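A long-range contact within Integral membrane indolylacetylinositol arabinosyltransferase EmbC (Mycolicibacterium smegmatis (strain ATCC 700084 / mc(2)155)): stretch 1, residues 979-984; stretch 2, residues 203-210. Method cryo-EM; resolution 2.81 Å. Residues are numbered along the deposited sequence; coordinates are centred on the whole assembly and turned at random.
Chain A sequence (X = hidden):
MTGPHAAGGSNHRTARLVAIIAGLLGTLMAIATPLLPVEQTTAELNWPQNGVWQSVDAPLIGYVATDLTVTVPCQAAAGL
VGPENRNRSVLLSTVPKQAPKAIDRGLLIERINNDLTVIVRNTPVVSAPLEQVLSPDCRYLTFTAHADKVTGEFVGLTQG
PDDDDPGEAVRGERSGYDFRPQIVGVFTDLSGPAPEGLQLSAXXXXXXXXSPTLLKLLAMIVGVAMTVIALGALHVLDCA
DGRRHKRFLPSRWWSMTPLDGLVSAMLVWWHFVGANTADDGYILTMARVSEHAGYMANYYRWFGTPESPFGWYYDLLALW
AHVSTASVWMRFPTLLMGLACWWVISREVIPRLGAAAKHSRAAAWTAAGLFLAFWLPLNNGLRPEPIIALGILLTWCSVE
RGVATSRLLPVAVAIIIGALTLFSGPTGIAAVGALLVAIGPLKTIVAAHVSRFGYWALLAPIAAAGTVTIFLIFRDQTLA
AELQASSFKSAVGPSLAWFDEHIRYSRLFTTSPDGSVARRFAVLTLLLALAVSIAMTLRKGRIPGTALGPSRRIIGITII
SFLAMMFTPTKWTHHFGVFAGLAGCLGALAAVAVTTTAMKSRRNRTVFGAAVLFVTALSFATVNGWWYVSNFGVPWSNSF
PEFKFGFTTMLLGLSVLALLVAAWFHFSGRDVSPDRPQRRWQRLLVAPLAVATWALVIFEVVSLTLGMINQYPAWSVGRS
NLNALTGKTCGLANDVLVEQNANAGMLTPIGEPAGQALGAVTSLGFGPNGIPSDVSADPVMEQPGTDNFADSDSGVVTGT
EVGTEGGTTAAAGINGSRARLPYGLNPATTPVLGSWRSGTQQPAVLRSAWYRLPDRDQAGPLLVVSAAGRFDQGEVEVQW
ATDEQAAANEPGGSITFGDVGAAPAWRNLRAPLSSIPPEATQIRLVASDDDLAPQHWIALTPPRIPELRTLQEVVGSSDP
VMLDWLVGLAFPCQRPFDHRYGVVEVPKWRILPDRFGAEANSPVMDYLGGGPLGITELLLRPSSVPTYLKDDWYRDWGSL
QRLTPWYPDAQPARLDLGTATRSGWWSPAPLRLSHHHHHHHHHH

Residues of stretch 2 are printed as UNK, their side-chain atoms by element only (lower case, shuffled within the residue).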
# COMPACT_ATOMS: atom_id res chain seq x y z
N HIS A 979 -36.99 -7.23 -10.75
CA HIS A 979 -37.64 -6.37 -9.78
C HIS A 979 -38.46 -5.38 -10.58
O HIS A 979 -38.02 -4.96 -11.65
CB HIS A 979 -36.63 -5.66 -8.87
CG HIS A 979 -35.80 -4.62 -9.56
ND1 HIS A 979 -36.13 -3.28 -9.55
CD2 HIS A 979 -34.65 -4.72 -10.28
CE1 HIS A 979 -35.22 -2.60 -10.22
NE2 HIS A 979 -34.32 -3.45 -10.68
N ARG A 980 -39.67 -5.06 -10.13
CA ARG A 980 -40.46 -4.14 -10.93
C ARG A 980 -40.87 -2.88 -10.20
O ARG A 980 -40.55 -1.78 -10.65
CB ARG A 980 -41.69 -4.86 -11.48
CG ARG A 980 -42.36 -4.13 -12.61
CD ARG A 980 -43.45 -5.01 -13.15
NE ARG A 980 -44.16 -4.41 -14.26
CZ ARG A 980 -45.18 -4.99 -14.88
NH1 ARG A 980 -45.60 -6.18 -14.48
NH2 ARG A 980 -45.79 -4.39 -15.89
N TYR A 981 -41.56 -2.99 -9.06
CA TYR A 981 -42.06 -1.82 -8.35
C TYR A 981 -41.47 -1.73 -6.96
O TYR A 981 -42.18 -1.51 -5.98
CB TYR A 981 -43.59 -1.82 -8.26
CG TYR A 981 -44.29 -1.72 -9.58
CD1 TYR A 981 -44.17 -0.59 -10.37
CD2 TYR A 981 -45.17 -2.71 -9.99
CE1 TYR A 981 -44.82 -0.49 -11.57
CE2 TYR A 981 -45.84 -2.60 -11.19
CZ TYR A 981 -45.66 -1.49 -11.97
OH TYR A 981 -46.32 -1.38 -13.16
N GLY A 982 -40.17 -1.92 -6.85
CA GLY A 982 -39.53 -1.97 -5.56
C GLY A 982 -39.49 -3.34 -4.94
O GLY A 982 -38.73 -3.54 -3.99
N VAL A 983 -40.26 -4.29 -5.44
CA VAL A 983 -40.32 -5.66 -4.93
C VAL A 983 -39.52 -6.55 -5.87
O VAL A 983 -39.68 -6.47 -7.09
CB VAL A 983 -41.78 -6.12 -4.82
CG1 VAL A 983 -41.87 -7.54 -4.36
CG2 VAL A 983 -42.54 -5.23 -3.89
N VAL A 984 -38.66 -7.40 -5.32
CA VAL A 984 -37.80 -8.24 -6.12
C VAL A 984 -38.40 -9.64 -6.25
O VAL A 984 -39.34 -10.00 -5.54
CB VAL A 984 -36.36 -8.33 -5.56
CG1 VAL A 984 -35.80 -6.96 -5.35
CG2 VAL A 984 -36.32 -9.13 -4.31
N UNK A 203 -46.63 1.85 2.07
CA UNK A 203 -46.44 2.44 0.75
C UNK A 203 -45.00 2.21 0.33
O UNK A 203 -44.07 2.70 0.98
o UNK A 203 -45.78 4.62 1.51
c UNK A 203 -46.75 3.93 0.74
c UNK A 203 -48.12 4.19 1.32
N UNK A 204 -44.82 1.48 -0.77
CA UNK A 204 -43.48 1.13 -1.23
C UNK A 204 -42.85 2.33 -1.91
O UNK A 204 -43.52 3.11 -2.59
c UNK A 204 -44.37 -1.19 -1.49
c UNK A 204 -42.23 -0.65 -2.47
c UNK A 204 -43.58 -0.09 -2.17
c UNK A 204 -44.78 -2.27 -2.42
N UNK A 205 -41.54 2.50 -1.71
CA UNK A 205 -40.80 3.61 -2.30
C UNK A 205 -40.55 3.33 -3.78
O UNK A 205 -39.49 2.85 -4.19
o UNK A 205 -37.69 4.78 -2.73
o UNK A 205 -39.14 6.16 -1.83
c UNK A 205 -39.50 3.83 -1.55
c UNK A 205 -38.72 5.01 -2.07
N UNK A 206 -41.55 3.63 -4.60
CA UNK A 206 -41.40 3.58 -6.05
C UNK A 206 -41.19 4.98 -6.61
O UNK A 206 -41.98 5.48 -7.39
o UNK A 206 -43.72 3.84 -6.62
c UNK A 206 -42.99 1.69 -5.95
c UNK A 206 -42.62 2.93 -6.69
N UNK A 207 -40.11 5.63 -6.20
CA UNK A 207 -39.88 7.00 -6.64
C UNK A 207 -39.15 7.06 -7.97
O UNK A 207 -39.09 8.14 -8.57
c UNK A 207 -39.11 7.80 -5.60
c UNK A 207 -37.67 7.44 -5.50
c UNK A 207 -36.90 8.49 -2.00
c UNK A 207 -36.95 8.25 -4.44
n UNK A 207 -37.31 7.85 -3.09
n UNK A 207 -36.14 9.56 -2.10
n UNK A 207 -37.27 8.06 -0.80
N UNK A 208 -38.59 5.95 -8.44
CA UNK A 208 -37.88 5.91 -9.70
C UNK A 208 -38.70 5.24 -10.79
O UNK A 208 -38.21 5.08 -11.91
c UNK A 208 -35.46 5.05 -7.27
c UNK A 208 -35.69 5.76 -8.44
c UNK A 208 -34.68 5.56 -6.27
o UNK A 208 -33.31 7.33 -5.44
c UNK A 208 -34.30 7.52 -7.58
c UNK A 208 -36.55 5.19 -9.53
c UNK A 208 -35.08 6.99 -8.58
c UNK A 208 -34.10 6.80 -6.43
N UNK A 209 -39.94 4.85 -10.49
CA UNK A 209 -40.83 4.22 -11.46
C UNK A 209 -41.70 5.28 -12.14
O UNK A 209 -42.92 5.20 -12.18
c UNK A 209 -41.69 3.17 -10.78
o UNK A 209 -40.90 2.13 -10.23
N UNK A 210 -41.03 6.28 -12.70
CA UNK A 210 -41.70 7.42 -13.31
C UNK A 210 -41.84 7.21 -14.81
O UNK A 210 -41.44 6.20 -15.38
c UNK A 210 -40.95 8.71 -13.01
o UNK A 210 -39.65 8.65 -13.60
c UNK A 210 -40.80 8.92 -11.52

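Position 203 carries three side-chain atoms, two carbons and one oxygen, with the first carbon bonded to both of the others. A beta-branched residue with one hydroxyl and one methyl is threonine, T203. Its side chain is out of reach of stretch 1, so it takes no part in the contact.

Position 204 has four carbons and no heteroatom. The chain forks at the first carbon, and one arm is two carbons long. The short arm lies against the backbone of stretch 1, and the long arm reaches V983. This is isoleucine, I204. The two arms end in CG2, 3.6 Å from Y981 O and 4.3 Å from G982 CA, and CD1, 4.0 Å from V983 CG2. The rotamer is m at chi1 and t at chi2.

Position 205 shows two carbons, the second bearing two oxygens: a carboxylate one methylene from the backbone, hence aspartate, D205. Its CA-to-CB bond runs sideways to stretch 1, and its side chain makes no contact there.

Position 206 repeats the pattern of 203: one carbon carries an oxygen and a carbon. The CA-to-CB bond points toward stretch 1, and the terminal carbon meets the Y981 carbonyl. This is threonine, T206. Its methyl, CG2, is 3.3 Å from Y981 O and 4.2 Å from Y981 CB, while OG1 is hydrogen-bonded elsewhere in the structure. T206 N also donates to I204 O at 2.9 Å, a short backbone link between the two residues whose methyls approach Y981 O.

Position 207 has three carbons, a nitrogen, and then a carbon with two more nitrogens. That guanidinium identifies arginine. R207 is out of reach of stretch 1 but folds back on its own stretch: NE lies 2.8 Å and NH2 2.9 Å from D205 OD1, with N-H...acceptor angles of 145° and 140°, forming a salt bridge.

Position 208 has one carbon followed by a six-carbon ring bearing an oxygen, so it is tyrosine. The side chain of Y208 is out of reach and makes no contact.

Position 209 offers one carbon and one oxygen. The CA-to-CB bond points toward stretch 1, and the oxygen lies near the R980 carbonyl and at the edge of the Y981 ring, near its plane. This is serine, S209. Its OG is 3.9 Å from R980 O and 4.3 Å from Y981 CD1. Neither approach is a hydrogen bond.

Position 210 has a carbon bearing an oxygen and a carbon, a third threonine. T210 is out of reach of stretch 1.

The contact is small, burying 222 Å² over both sides, and has no hydrogen bond or salt bridge across it. It is built from packing around Y981, G982 and V983, the last meeting I204 in an apolar side-chain contact; the CA-to-CB bonds of I204, T206 and S209 all point toward stretch 1. The nearest CA pair is G982 CA with T206 CA, at 5.9 Å. An ideal CB on G982 would lie 2.9 Å from I204 CG2, a clash; the phi/psi of 89/-15° would also jam it against the carbonyl oxygen of Y981. Glycine therefore suits both the local backbone and the close approach of I204.

Stretch 2, residues 203-210: TIDTRYST
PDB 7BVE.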